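Local coordinates for collagen adhesin (Staphylococcus aureus, PDB 2F68), which is a cell-surface adhesin that binds collagen, probably by closing its two extracellular domains around the collagen molecule in a "collagen hug", at residues S199-N204 / S217-F222; Q194-S199 / N238-T243; I203-T208 / S250-S255; Y153-D158 / N272-W277; P227-T232 / T243-Y248. All blocks are in the same frame, centred on the assembly; numbering follows the deposited sequence.

Contact 1: S199-N204 / S217-F222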
# COMPACT_ATOMS: atom_id res chain seq x y z
N SER A 199 2.44 -18.87 4.19
CA SER A 199 1.57 -19.33 3.11
C SER A 199 1.51 -18.38 1.91
O SER A 199 1.11 -18.78 0.82
CB SER A 199 0.15 -19.58 3.65
OG SER A 199 -0.40 -18.40 4.20
N THR A 200 1.93 -17.14 2.13
CA THR A 200 1.90 -16.11 1.08
C THR A 200 3.28 -15.86 0.46
O THR A 200 3.57 -14.75 0.01
CB THR A 200 1.32 -14.77 1.61
OG1 THR A 200 2.07 -14.34 2.75
CG2 THR A 200 -0.15 -14.93 2.00
N LEU A 201 4.11 -16.90 0.43
CA LEU A 201 5.48 -16.79 -0.07
C LEU A 201 5.52 -16.59 -1.59
O LEU A 201 5.58 -15.45 -2.05
CB LEU A 201 6.31 -18.02 0.36
CG LEU A 201 7.83 -17.93 0.57
CD1 LEU A 201 8.61 -17.83 -0.75
CD2 LEU A 201 8.23 -16.81 1.53
N ASN A 202 5.48 -17.69 -2.34
CA ASN A 202 5.57 -17.71 -3.81
C ASN A 202 6.86 -17.15 -4.45
O ASN A 202 7.34 -16.08 -4.08
CB ASN A 202 4.29 -17.16 -4.50
CG ASN A 202 4.21 -15.64 -4.51
OD1 ASN A 202 3.39 -15.04 -3.81
ND2 ASN A 202 5.05 -15.00 -5.33
N ILE A 203 7.40 -17.90 -5.41
CA ILE A 203 8.62 -17.52 -6.12
C ILE A 203 8.37 -17.50 -7.63
O ILE A 203 7.84 -18.46 -8.19
CB ILE A 203 9.82 -18.47 -5.81
CG1 ILE A 203 9.97 -18.73 -4.30
CG2 ILE A 203 11.12 -17.92 -6.38
CD1 ILE A 203 9.32 -20.01 -3.81
N ASN A 204 8.76 -16.41 -8.28
CA ASN A 204 8.66 -16.29 -9.73
C ASN A 204 10.03 -16.37 -10.40
O ASN A 204 10.90 -15.52 -10.16
CB ASN A 204 7.94 -14.99 -10.13
CG ASN A 204 7.60 -14.93 -11.61
OD1 ASN A 204 7.16 -15.92 -12.20
ND2 ASN A 204 7.79 -13.77 -12.22
N SER A 217 2.95 -25.55 -1.04
CA SER A 217 4.07 -26.37 -1.51
C SER A 217 5.09 -25.56 -2.31
O SER A 217 5.96 -26.14 -2.98
CB SER A 217 3.54 -27.55 -2.35
OG SER A 217 2.82 -27.09 -3.47
N ALA A 218 5.00 -24.24 -2.22
CA ALA A 218 5.86 -23.32 -2.99
C ALA A 218 7.36 -23.52 -2.75
O ALA A 218 8.15 -23.50 -3.69
CB ALA A 218 5.46 -21.87 -2.71
N ILE A 219 7.73 -23.72 -1.48
CA ILE A 219 9.13 -23.94 -1.11
C ILE A 219 9.59 -25.35 -1.48
O ILE A 219 10.70 -25.54 -1.97
CB ILE A 219 9.37 -23.67 0.41
CG1 ILE A 219 8.83 -22.29 0.80
CG2 ILE A 219 10.85 -23.79 0.76
CD1 ILE A 219 8.58 -22.12 2.29
N THR A 220 8.71 -26.33 -1.24
CA THR A 220 9.00 -27.74 -1.53
C THR A 220 9.19 -27.98 -3.03
O THR A 220 10.09 -28.72 -3.43
CB THR A 220 7.89 -28.67 -0.98
OG1 THR A 220 7.52 -28.25 0.35
CG2 THR A 220 8.36 -30.12 -0.93
N ASP A 221 8.34 -27.36 -3.85
CA ASP A 221 8.41 -27.49 -5.31
C ASP A 221 9.63 -26.77 -5.90
O ASP A 221 10.15 -27.19 -6.93
CB ASP A 221 7.13 -26.98 -5.97
CG ASP A 221 5.92 -27.85 -5.64
OD1 ASP A 221 6.07 -29.08 -5.48
OD2 ASP A 221 4.80 -27.29 -5.55
N PHE A 222 10.06 -25.70 -5.24
CA PHE A 222 11.23 -24.94 -5.67
C PHE A 222 12.53 -25.71 -5.39
O PHE A 222 13.42 -25.75 -6.24
CB PHE A 222 11.27 -23.57 -4.98
CG PHE A 222 12.39 -22.67 -5.44
CD1 PHE A 222 12.23 -21.85 -6.56
CD2 PHE A 222 13.61 -22.64 -4.76
CE1 PHE A 222 13.26 -21.02 -6.99
CE2 PHE A 222 14.64 -21.82 -5.19
CZ PHE A 222 14.47 -21.00 -6.30
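Helix 218-225 packs on the middle of strand 194-207 through Ala218, Ile219 and Phe222 of its first turn, which meet Leu201 and Ile203 in the collagen-binding domain. Ile203 divides its two branches between two helix residues. Its CG2 lies 3.8 Å from Phe222 CE1, approaching the ring obliquely, and the two side chains cross at about a right angle. Phe222 is turned to this place with CG anti to the backbone N (chi1 -175°). The other branch ends in Ile203 CD1, which rests 3.7 Å from Ala218 O, the carbonyl that also takes a weak helical bond from Phe222 N. The backbones come closest at Asn202 and Ala218, and the methyl Ala218 CB stands 4.2 Å from Asn202 N. Farther along, Leu201 CG and Ile219 CG1 are 4.5 Å apart, a looser apolar touch. Just before the helix, Ser217 OG gives a hydrogen bond to Asp221 OD2 at 2.9 Å, reaching it from above the carboxylate plane. Ile231 of strand 230-234 covers Ile203, Ile219 and Phe222 together, and Ile256 of strand 252-262 also touches Leu201 and Ile203. No hydrogen bond crosses between the two segments, so the contact is carried by van der Waals packing of aliphatic groups and one aromatic ring, that of Phe222.

Contact 2: Q194-S199 / N238-T243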
# COMPACT_ATOMS: atom_id res chain seq x y z
N GLN A 194 5.72 -6.55 12.75
CA GLN A 194 5.11 -7.36 11.70
C GLN A 194 5.49 -8.84 11.82
O GLN A 194 6.57 -9.18 12.31
CB GLN A 194 5.49 -6.82 10.31
CG GLN A 194 6.99 -6.69 10.06
CD GLN A 194 7.33 -5.80 8.88
OE1 GLN A 194 8.31 -5.05 8.92
NE2 GLN A 194 6.54 -5.89 7.81
N GLN A 195 4.58 -9.72 11.39
CA GLN A 195 4.81 -11.16 11.43
C GLN A 195 4.64 -11.78 10.04
O GLN A 195 3.64 -11.54 9.36
CB GLN A 195 3.86 -11.83 12.44
CG GLN A 195 3.97 -13.36 12.52
CD GLN A 195 5.36 -13.85 12.92
OE1 GLN A 195 5.98 -13.31 13.84
NE2 GLN A 195 5.84 -14.88 12.24
N LEU A 196 5.64 -12.56 9.63
CA LEU A 196 5.67 -13.20 8.32
C LEU A 196 4.59 -14.27 8.16
O LEU A 196 4.42 -15.14 9.01
CB LEU A 196 7.06 -13.80 8.06
CG LEU A 196 7.29 -14.82 6.93
CD1 LEU A 196 7.05 -14.21 5.55
CD2 LEU A 196 8.70 -15.38 7.03
N ASP A 197 3.85 -14.18 7.05
CA ASP A 197 2.89 -15.21 6.67
C ASP A 197 3.56 -16.14 5.66
O ASP A 197 3.84 -15.74 4.53
CB ASP A 197 1.62 -14.57 6.08
CG ASP A 197 0.42 -15.51 6.10
OD1 ASP A 197 0.60 -16.74 6.25
OD2 ASP A 197 -0.71 -15.01 5.96
N LEU A 198 3.81 -17.37 6.10
CA LEU A 198 4.55 -18.36 5.30
C LEU A 198 3.77 -18.84 4.07
O LEU A 198 4.37 -19.17 3.05
CB LEU A 198 4.95 -19.55 6.18
CG LEU A 198 5.83 -20.67 5.61
CD1 LEU A 198 7.20 -20.16 5.20
CD2 LEU A 198 5.97 -21.81 6.62
N SER A 199 2.44 -18.87 4.19
CA SER A 199 1.57 -19.33 3.11
C SER A 199 1.51 -18.38 1.91
O SER A 199 1.11 -18.78 0.82
CB SER A 199 0.15 -19.58 3.65
OG SER A 199 -0.40 -18.40 4.20
N ASN A 238 11.51 -14.42 12.27
CA ASN A 238 11.19 -13.66 11.06
C ASN A 238 12.39 -13.45 10.12
O ASN A 238 12.69 -12.33 9.71
CB ASN A 238 10.52 -12.32 11.41
CG ASN A 238 9.10 -12.49 11.91
OD1 ASN A 238 8.25 -13.07 11.24
ND2 ASN A 238 8.83 -11.96 13.10
N THR A 239 13.06 -14.55 9.80
CA THR A 239 14.23 -14.52 8.92
C THR A 239 14.10 -15.51 7.76
O THR A 239 13.68 -16.66 7.96
CB THR A 239 15.54 -14.81 9.68
OG1 THR A 239 15.39 -16.00 10.47
CG2 THR A 239 15.92 -13.64 10.58
N ILE A 240 14.45 -15.06 6.56
CA ILE A 240 14.43 -15.90 5.36
C ILE A 240 15.83 -15.98 4.75
O ILE A 240 16.39 -14.96 4.32
CB ILE A 240 13.41 -15.38 4.31
CG1 ILE A 240 12.00 -15.30 4.92
CG2 ILE A 240 13.41 -16.28 3.07
CD1 ILE A 240 11.04 -14.39 4.16
N ASP A 241 16.39 -17.18 4.72
CA ASP A 241 17.71 -17.41 4.14
C ASP A 241 17.60 -18.17 2.82
O ASP A 241 17.14 -19.31 2.78
CB ASP A 241 18.61 -18.17 5.12
CG ASP A 241 18.91 -17.37 6.38
OD1 ASP A 241 19.20 -16.15 6.27
OD2 ASP A 241 18.87 -17.96 7.48
N VAL A 242 18.02 -17.51 1.74
CA VAL A 242 17.91 -18.07 0.39
C VAL A 242 19.29 -18.44 -0.15
O VAL A 242 20.20 -17.60 -0.19
CB VAL A 242 17.20 -17.10 -0.58
CG1 VAL A 242 16.92 -17.78 -1.92
CG2 VAL A 242 15.90 -16.58 0.02
N THR A 243 19.44 -19.69 -0.57
CA THR A 243 20.67 -20.18 -1.19
C THR A 243 20.35 -20.75 -2.57
O THR A 243 19.52 -21.66 -2.70
CB THR A 243 21.37 -21.25 -0.32
OG1 THR A 243 21.50 -20.77 1.02
CG2 THR A 243 22.75 -21.58 -0.87
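Leu196 and Asn238 bring the two backbones nearest, 6.2 Å between CA atoms, and no backbone-to-backbone hydrogen bond joins the segments; an asparagine side chain makes the link instead. Asn238 has a left-handed backbone conformation (phi 55°, psi 51°), and its CG lies beside its own backbone N, anti to the carbonyl carbon. Its amide works in both directions. Asn238 OD1 accepts Leu196 N at 3.1 Å in a nearly straight bond, with the donor above the carbonyl plane. Asn238 ND2 gives a hydrogen bond to Gln195 OE1 at 3.2 Å; OE1 lies close to the plane of the Asn238 amide, whereas the donor stands well above the plane of the glutamine carbonyl, the two amides being turned 43° against each other. The other end of the Gln195 amide, NE2, is held by Asn235 O, and Asn235 ND2 in turn bonds Leu196 O, so two asparagines of one turn grip this edge. Beside the polar pair, Leu196 CD2 packs 3.8 Å from Ile240 CD1, with Val233, Ile190 and Tyr258 also against Leu196. Asn238 and Thr239 both face Asp234, a G1 beta bulge at the tight end of the hairpin formed by strands 230-234 and 239-244. The arrangement is that of a bulged hairpin turn whose asparagine bridges to the opposing sheet of a beta sandwich.

Contact 3: I203-T208 / S250-S255; sequences INVTGT and SYNSFS
Val205 CG1 is anti to its backbone N (chi1 -168°) and Phe254 CG is set beside its own N (chi1 -62°), which lays the side chains of this non-hydrogen-bonded cross-strand pair side by side, pointing the same way. Val205 CG1 lies 3.7 Å from Phe254 CE2, and Val205 CG2 is as close to CD2, so both methyls touch the ring there, obliquely, with Phe222 of helix 218-225 also touching Val205. On the opposite face of the sheet, Thr206 OG1 approaches Ser253 CB at 3.3 Å. A water bridges three atoms there: it donates to Asn204 O and is hydrogen-bonded to Thr206 OG1 and Ser253 OG. Ser255 OG is bound by Asn172 of the next strand. The backbones run antiparallel at 163°. Asn204 pairs with Ser255 (Asn204 N to Ser255 O, 2.8 Å) and Thr206 with Ser253 (Ser253 N to Thr206 O, 2.8 Å), each through two hydrogen bonds; between them, Val205 CA makes a CH...O contact with Ser253 O at 3.2 Å. Gly207 has angles that suit glycine, and a side chain there would strike Tyr251 O. Just beyond it, Thr208 N makes weak bonds to Asn252 OD1 and Tyr251 O, while His209 N bonds the same OD1. This is regular antiparallel pairing of strands 194-207 and 252-262 in one sheet of the beta sandwich, closing at a polar strand end.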
# COMPACT_ATOMS: atom_id res chain seq x y z
N ILE A 203 7.40 -17.90 -5.41
CA ILE A 203 8.62 -17.52 -6.12
C ILE A 203 8.37 -17.50 -7.63
O ILE A 203 7.84 -18.46 -8.19
CB ILE A 203 9.82 -18.47 -5.81
CG1 ILE A 203 9.97 -18.73 -4.30
CG2 ILE A 203 11.12 -17.92 -6.38
CD1 ILE A 203 9.32 -20.01 -3.81
N ASN A 204 8.76 -16.41 -8.28
CA ASN A 204 8.66 -16.29 -9.73
C ASN A 204 10.03 -16.37 -10.40
O ASN A 204 10.90 -15.52 -10.16
CB ASN A 204 7.94 -14.99 -10.13
CG ASN A 204 7.60 -14.93 -11.61
OD1 ASN A 204 7.16 -15.92 -12.20
ND2 ASN A 204 7.79 -13.77 -12.22
N VAL A 205 10.21 -17.39 -11.23
CA VAL A 205 11.47 -17.60 -11.95
C VAL A 205 11.27 -17.35 -13.44
O VAL A 205 10.34 -17.91 -14.05
CB VAL A 205 12.06 -19.02 -11.71
CG1 VAL A 205 13.49 -19.09 -12.22
CG2 VAL A 205 12.02 -19.38 -10.23
N THR A 206 12.12 -16.52 -14.02
CA THR A 206 12.08 -16.21 -15.45
C THR A 206 13.46 -16.40 -16.10
O THR A 206 14.48 -16.01 -15.52
CB THR A 206 11.58 -14.78 -15.73
OG1 THR A 206 12.28 -13.85 -14.91
CG2 THR A 206 10.08 -14.66 -15.46
N GLY A 207 13.47 -16.99 -17.29
CA GLY A 207 14.70 -17.24 -18.02
C GLY A 207 14.72 -18.61 -18.67
O GLY A 207 13.81 -18.97 -19.42
N THR A 208 15.77 -19.38 -18.38
CA THR A 208 15.92 -20.74 -18.91
C THR A 208 15.00 -21.72 -18.18
O THR A 208 14.42 -22.62 -18.79
CB THR A 208 17.39 -21.23 -18.83
OG1 THR A 208 18.27 -20.18 -19.23
CG2 THR A 208 17.61 -22.45 -19.72
N SER A 250 22.48 -18.83 -12.71
CA SER A 250 22.85 -18.25 -14.00
C SER A 250 21.69 -18.32 -14.99
O SER A 250 20.92 -19.28 -15.00
CB SER A 250 24.07 -18.97 -14.58
OG SER A 250 25.20 -18.82 -13.73
N TYR A 251 21.59 -17.28 -15.82
CA TYR A 251 20.57 -17.16 -16.88
C TYR A 251 19.12 -17.18 -16.38
O TYR A 251 18.19 -17.46 -17.14
CB TYR A 251 20.78 -18.23 -17.98
CG TYR A 251 22.21 -18.45 -18.39
CD1 TYR A 251 22.89 -17.52 -19.18
CD2 TYR A 251 22.90 -19.60 -18.01
CE1 TYR A 251 24.21 -17.72 -19.57
CE2 TYR A 251 24.22 -19.82 -18.39
CZ TYR A 251 24.87 -18.87 -19.18
OH TYR A 251 26.17 -19.08 -19.56
N ASN A 252 18.93 -16.87 -15.09
CA ASN A 252 17.61 -16.89 -14.47
C ASN A 252 17.39 -15.74 -13.49
O ASN A 252 18.31 -15.34 -12.77
CB ASN A 252 17.36 -18.22 -13.76
CG ASN A 252 17.20 -19.38 -14.73
OD1 ASN A 252 16.26 -19.41 -15.53
ND2 ASN A 252 18.11 -20.34 -14.65
N SER A 253 16.16 -15.22 -13.47
CA SER A 253 15.77 -14.17 -12.53
C SER A 253 14.85 -14.74 -11.46
O SER A 253 13.88 -15.43 -11.77
CB SER A 253 15.08 -13.02 -13.27
OG SER A 253 14.79 -11.95 -12.38
N PHE A 254 15.16 -14.44 -10.20
CA PHE A 254 14.39 -14.97 -9.07
C PHE A 254 13.68 -13.85 -8.30
O PHE A 254 14.33 -13.01 -7.68
CB PHE A 254 15.29 -15.77 -8.12
CG PHE A 254 15.92 -16.98 -8.76
CD1 PHE A 254 17.17 -16.90 -9.36
CD2 PHE A 254 15.26 -18.21 -8.76
CE1 PHE A 254 17.76 -18.02 -9.95
CE2 PHE A 254 15.83 -19.33 -9.34
CZ PHE A 254 17.08 -19.24 -9.94
N SER A 255 12.35 -13.85 -8.36
CA SER A 255 11.54 -12.87 -7.64
C SER A 255 10.79 -13.55 -6.49
O SER A 255 9.86 -14.32 -6.71
CB SER A 255 10.56 -12.18 -8.59
OG SER A 255 9.84 -11.16 -7.93
O HOH W 1 11.95 -13.25 -11.74

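Contact 4: Y153-D158 / N272-W277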
# COMPACT_ATOMS: atom_id res chain seq x y z
N TYR A 153 20.72 -7.40 -7.62
CA TYR A 153 19.77 -7.65 -6.54
C TYR A 153 19.37 -6.37 -5.83
O TYR A 153 20.21 -5.58 -5.40
CB TYR A 153 20.35 -8.67 -5.55
CG TYR A 153 19.53 -8.84 -4.28
CD1 TYR A 153 18.31 -9.52 -4.30
CD2 TYR A 153 19.97 -8.31 -3.07
CE1 TYR A 153 17.55 -9.68 -3.15
CE2 TYR A 153 19.22 -8.46 -1.91
CZ TYR A 153 18.01 -9.14 -1.95
OH TYR A 153 17.27 -9.30 -0.81
N TYR A 154 18.05 -6.17 -5.71
CA TYR A 154 17.49 -5.09 -4.91
C TYR A 154 16.20 -5.56 -4.23
O TYR A 154 15.53 -6.47 -4.73
CB TYR A 154 17.23 -3.84 -5.77
CG TYR A 154 16.03 -3.92 -6.68
CD1 TYR A 154 16.12 -4.51 -7.94
CD2 TYR A 154 14.80 -3.39 -6.29
CE1 TYR A 154 15.01 -4.59 -8.79
CE2 TYR A 154 13.69 -3.46 -7.13
CZ TYR A 154 13.80 -4.06 -8.37
OH TYR A 154 12.71 -4.13 -9.20
N LYS A 155 15.88 -4.94 -3.10
CA LYS A 155 14.70 -5.31 -2.33
C LYS A 155 13.72 -4.14 -2.21
O LYS A 155 14.12 -3.02 -1.89
CB LYS A 155 15.11 -5.83 -0.95
CG LYS A 155 14.03 -6.61 -0.23
CD LYS A 155 14.54 -7.19 1.09
CE LYS A 155 14.90 -6.10 2.10
NZ LYS A 155 13.81 -5.11 2.30
N THR A 156 12.45 -4.42 -2.46
CA THR A 156 11.40 -3.40 -2.42
C THR A 156 10.10 -3.95 -1.81
O THR A 156 9.95 -5.16 -1.63
CB THR A 156 11.12 -2.80 -3.83
OG1 THR A 156 10.16 -1.74 -3.72
CG2 THR A 156 10.61 -3.86 -4.80
N GLY A 157 9.18 -3.05 -1.48
CA GLY A 157 7.89 -3.43 -0.90
C GLY A 157 6.87 -2.30 -0.90
O GLY A 157 7.23 -1.13 -1.02
N ASP A 158 5.60 -2.66 -0.77
CA ASP A 158 4.50 -1.69 -0.74
C ASP A 158 3.29 -2.21 0.05
O ASP A 158 3.25 -3.38 0.43
CB ASP A 158 4.09 -1.28 -2.16
CG ASP A 158 3.60 -2.46 -2.99
OD1 ASP A 158 2.43 -2.86 -2.83
OD2 ASP A 158 4.38 -2.96 -3.83
N ASN A 272 12.44 -3.93 6.42
CA ASN A 272 12.95 -5.25 6.08
C ASN A 272 14.40 -5.13 5.62
O ASN A 272 14.73 -4.29 4.79
CB ASN A 272 12.07 -5.90 5.00
CG ASN A 272 12.48 -7.34 4.69
OD1 ASN A 272 12.37 -7.78 3.55
ND2 ASN A 272 12.94 -8.06 5.70
N ASN A 273 15.26 -5.97 6.20
CA ASN A 273 16.70 -5.92 5.91
C ASN A 273 17.21 -7.20 5.26
O ASN A 273 16.73 -8.29 5.57
CB ASN A 273 17.49 -5.63 7.19
CG ASN A 273 17.13 -4.30 7.83
OD1 ASN A 273 16.79 -3.33 7.14
ND2 ASN A 273 17.20 -4.23 9.15
N SER A 274 18.18 -7.06 4.36
CA SER A 274 18.77 -8.20 3.66
C SER A 274 20.23 -7.98 3.27
O SER A 274 20.63 -6.86 2.92
CB SER A 274 17.94 -8.57 2.43
OG SER A 274 17.94 -7.52 1.47
N GLN A 275 21.01 -9.06 3.31
CA GLN A 275 22.41 -9.04 2.90
C GLN A 275 22.62 -10.02 1.75
O GLN A 275 22.02 -11.09 1.72
CB GLN A 275 23.33 -9.40 4.07
CG GLN A 275 23.30 -8.42 5.25
CD GLN A 275 22.16 -8.70 6.22
OE1 GLN A 275 21.89 -9.84 6.58
NE2 GLN A 275 21.48 -7.64 6.65
N ALA A 276 23.48 -9.65 0.80
CA ALA A 276 23.66 -10.43 -0.43
C ALA A 276 25.10 -10.87 -0.67
O ALA A 276 26.04 -10.08 -0.51
CB ALA A 276 23.13 -9.66 -1.63
N TRP A 277 25.26 -12.13 -1.07
CA TRP A 277 26.55 -12.69 -1.47
C TRP A 277 26.47 -13.22 -2.90
O TRP A 277 25.86 -14.27 -3.14
CB TRP A 277 26.98 -13.80 -0.51
CG TRP A 277 27.46 -13.33 0.82
CD1 TRP A 277 28.76 -13.08 1.18
CD2 TRP A 277 26.66 -13.04 1.97
NE1 TRP A 277 28.81 -12.66 2.49
CE2 TRP A 277 27.54 -12.63 3.00
CE3 TRP A 277 25.29 -13.10 2.24
CZ2 TRP A 277 27.09 -12.27 4.28
CZ3 TRP A 277 24.84 -12.74 3.51
CH2 TRP A 277 25.74 -12.33 4.51
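Lys155 and Tyr153 reach across from segment 153-158 to three residues of strand 269-278. Lys155 NZ bonds Asn272 O at 2.8 Å, coming from well above the carbonyl plane, and makes a weak second bond to Asn272 OD1. The chain gets there by bending near its tip, chi4 of 52° placing NZ over the asparagine backbone, while CE passes 3.4 Å from Ser274 OG. Tyr153 OH donates to Ser274 OG at 3.0 Å, the serine oxygen lying at the ring edge near its plane. Ala276 CB is 3.7 Å from Tyr153 CD2, oblique to the ring.

The second shell fixes these partners. Ser274 OG is also bonded to Phe291 O, and the ring of Phe291 meets that of Tyr153 edge-to-face. Asn272 OD1 is bonded to Tyr258 OH and its ND2 to Asp188 OD1; Asp188 also touches Lys155 and may partly offset its buried charge. The strands run antiparallel at 168°, with axes 8.6 Å apart, too far for backbone pairing. This is face-to-face packing of the two sheets of a beta sandwich, here with polar side chains spanning its interior.

Contact 5: P227-T232 / T243-Y248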
# COMPACT_ATOMS: atom_id res chain seq x y z
N PRO A 227 17.73 -28.60 -7.29
CA PRO A 227 18.49 -29.30 -6.26
C PRO A 227 19.70 -28.49 -5.79
O PRO A 227 20.45 -27.96 -6.60
CB PRO A 227 18.94 -30.58 -6.96
CG PRO A 227 18.90 -30.27 -8.41
CD PRO A 227 17.79 -29.29 -8.59
N GLY A 228 19.86 -28.39 -4.47
CA GLY A 228 20.90 -27.56 -3.87
C GLY A 228 20.35 -26.27 -3.30
O GLY A 228 20.95 -25.68 -2.39
N SER A 229 19.21 -25.83 -3.83
CA SER A 229 18.53 -24.62 -3.35
C SER A 229 17.88 -24.86 -1.99
O SER A 229 17.40 -25.96 -1.71
CB SER A 229 17.48 -24.15 -4.35
OG SER A 229 18.07 -23.73 -5.56
N LYS A 230 17.87 -23.82 -1.16
CA LYS A 230 17.28 -23.90 0.18
C LYS A 230 16.74 -22.54 0.63
O LYS A 230 17.50 -21.59 0.82
CB LYS A 230 18.29 -24.45 1.19
CG LYS A 230 17.72 -24.77 2.57
CD LYS A 230 16.89 -26.05 2.57
CE LYS A 230 16.30 -26.32 3.94
NZ LYS A 230 15.47 -27.55 3.95
N ILE A 231 15.42 -22.46 0.78
CA ILE A 231 14.77 -21.28 1.34
C ILE A 231 14.44 -21.56 2.81
O ILE A 231 13.33 -22.00 3.14
CB ILE A 231 13.50 -20.86 0.55
CG1 ILE A 231 13.79 -20.82 -0.96
CG2 ILE A 231 12.98 -19.51 1.03
CD1 ILE A 231 12.55 -20.76 -1.84
N THR A 232 15.42 -21.32 3.68
CA THR A 232 15.27 -21.56 5.11
C THR A 232 14.45 -20.44 5.75
O THR A 232 14.82 -19.27 5.68
CB THR A 232 16.64 -21.68 5.82
OG1 THR A 232 17.50 -22.54 5.06
CG2 THR A 232 16.48 -22.24 7.23
N THR A 243 19.44 -19.69 -0.57
CA THR A 243 20.67 -20.18 -1.19
C THR A 243 20.35 -20.75 -2.57
O THR A 243 19.52 -21.66 -2.70
CB THR A 243 21.37 -21.25 -0.32
OG1 THR A 243 21.50 -20.77 1.02
CG2 THR A 243 22.75 -21.58 -0.87
N ILE A 244 20.99 -20.20 -3.60
CA ILE A 244 20.80 -20.66 -4.98
C ILE A 244 22.15 -21.05 -5.59
O ILE A 244 23.06 -20.22 -5.63
CB ILE A 244 20.10 -19.58 -5.86
CG1 ILE A 244 18.80 -19.10 -5.21
CG2 ILE A 244 19.83 -20.13 -7.26
CD1 ILE A 244 18.31 -17.75 -5.71
N PRO A 245 22.28 -22.31 -6.05
CA PRO A 245 23.49 -22.78 -6.73
C PRO A 245 23.78 -21.99 -8.01
O PRO A 245 22.86 -21.46 -8.63
CB PRO A 245 23.15 -24.24 -7.08
CG PRO A 245 22.09 -24.62 -6.12
CD PRO A 245 21.28 -23.38 -5.93
N GLN A 246 25.05 -21.93 -8.39
CA GLN A 246 25.49 -21.14 -9.54
C GLN A 246 25.01 -21.68 -10.89
O GLN A 246 24.91 -20.93 -11.86
CB GLN A 246 27.02 -20.96 -9.54
CG GLN A 246 27.83 -22.22 -9.80
CD GLN A 246 29.32 -21.94 -9.89
OE1 GLN A 246 29.88 -21.87 -10.98
NE2 GLN A 246 29.96 -21.76 -8.74
N GLY A 247 24.71 -22.97 -10.93
CA GLY A 247 24.20 -23.62 -12.14
C GLY A 247 22.78 -23.22 -12.48
O GLY A 247 22.42 -23.13 -13.66
N TYR A 248 21.98 -22.98 -11.45
CA TYR A 248 20.58 -22.57 -11.62
C TYR A 248 20.41 -21.06 -11.46
O TYR A 248 19.43 -20.49 -11.95
CB TYR A 248 19.67 -23.33 -10.65
CG TYR A 248 19.67 -24.83 -10.85
CD1 TYR A 248 19.02 -25.40 -11.94
CD2 TYR A 248 20.33 -25.67 -9.95
CE1 TYR A 248 19.02 -26.78 -12.13
CE2 TYR A 248 20.33 -27.05 -10.13
CZ TYR A 248 19.67 -27.60 -11.22
OH TYR A 248 19.67 -28.96 -11.41
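Tyr248 and Pro227 side chains cross at about a right angle, the proline meeting the hydroxyl end of the tyrosine: Pro227 CG is 3.4 Å from Tyr248 OH and Pro227 CD 3.6 Å from Tyr248 CZ. Pro227 O approaches the same ring obliquely, 3.6 Å from Tyr248 CE2. Elsewhere round the tyrosine, His209 meets it edge-to-face and the ring of Phe226 stands steeply to it, so several flat groups pack round the phenol. The second proline lays Pro245 CG 3.7 Å from Gly228 C. Its CD comes 3.3 Å from Ser229 OG, whose position beside the backbone N (chi1 -65°) turns it to the proline. Gly228 has a positive phi of 104°, and a side chain there would run into Pro245 CG. Next to this, the strands begin to pair. Lys230 N bonds Thr243 O at 3.1 Å on a lone pair in the carbonyl plane, and Thr243 N returns a bond of equal length to Lys230 O. Ser229 CA adds a CH...O contact to Thr243 O. Glu223 of helix 218-225 accepts Ile231 N at its OE2. Beyond Ile244 the chain leaves the sheet, Pro245 standing at the N-cap position of helix 246-249. The whole is the open end of the beta hairpin of strands 230-234 and 239-244, where two proline-bearing connections pack on each other as they diverge into neighbouring elements.

Overall arrangement
All five contacts lie in the collagen-binding domain, a beta sandwich. Strand 194-207 serves contact 2 at its start, contact 1 in its middle and contact 3 at its end, where it pairs with strand 252-262. Contacts 2 and 5 share strand 239-244 of the other sheet, their centres about 17 Å apart; contacts 2 and 4 both span the two sheets, about 13 Å apart between centres. Contact 1 meets contacts 3 and 5 largely through Phe222, which touches Val205, Phe254 and Ile231, so helix 218-225 closes over one apolar core. Along the chain, contact 4 encloses the other four. Together they build the sandwich of a domain that probably closes round collagen.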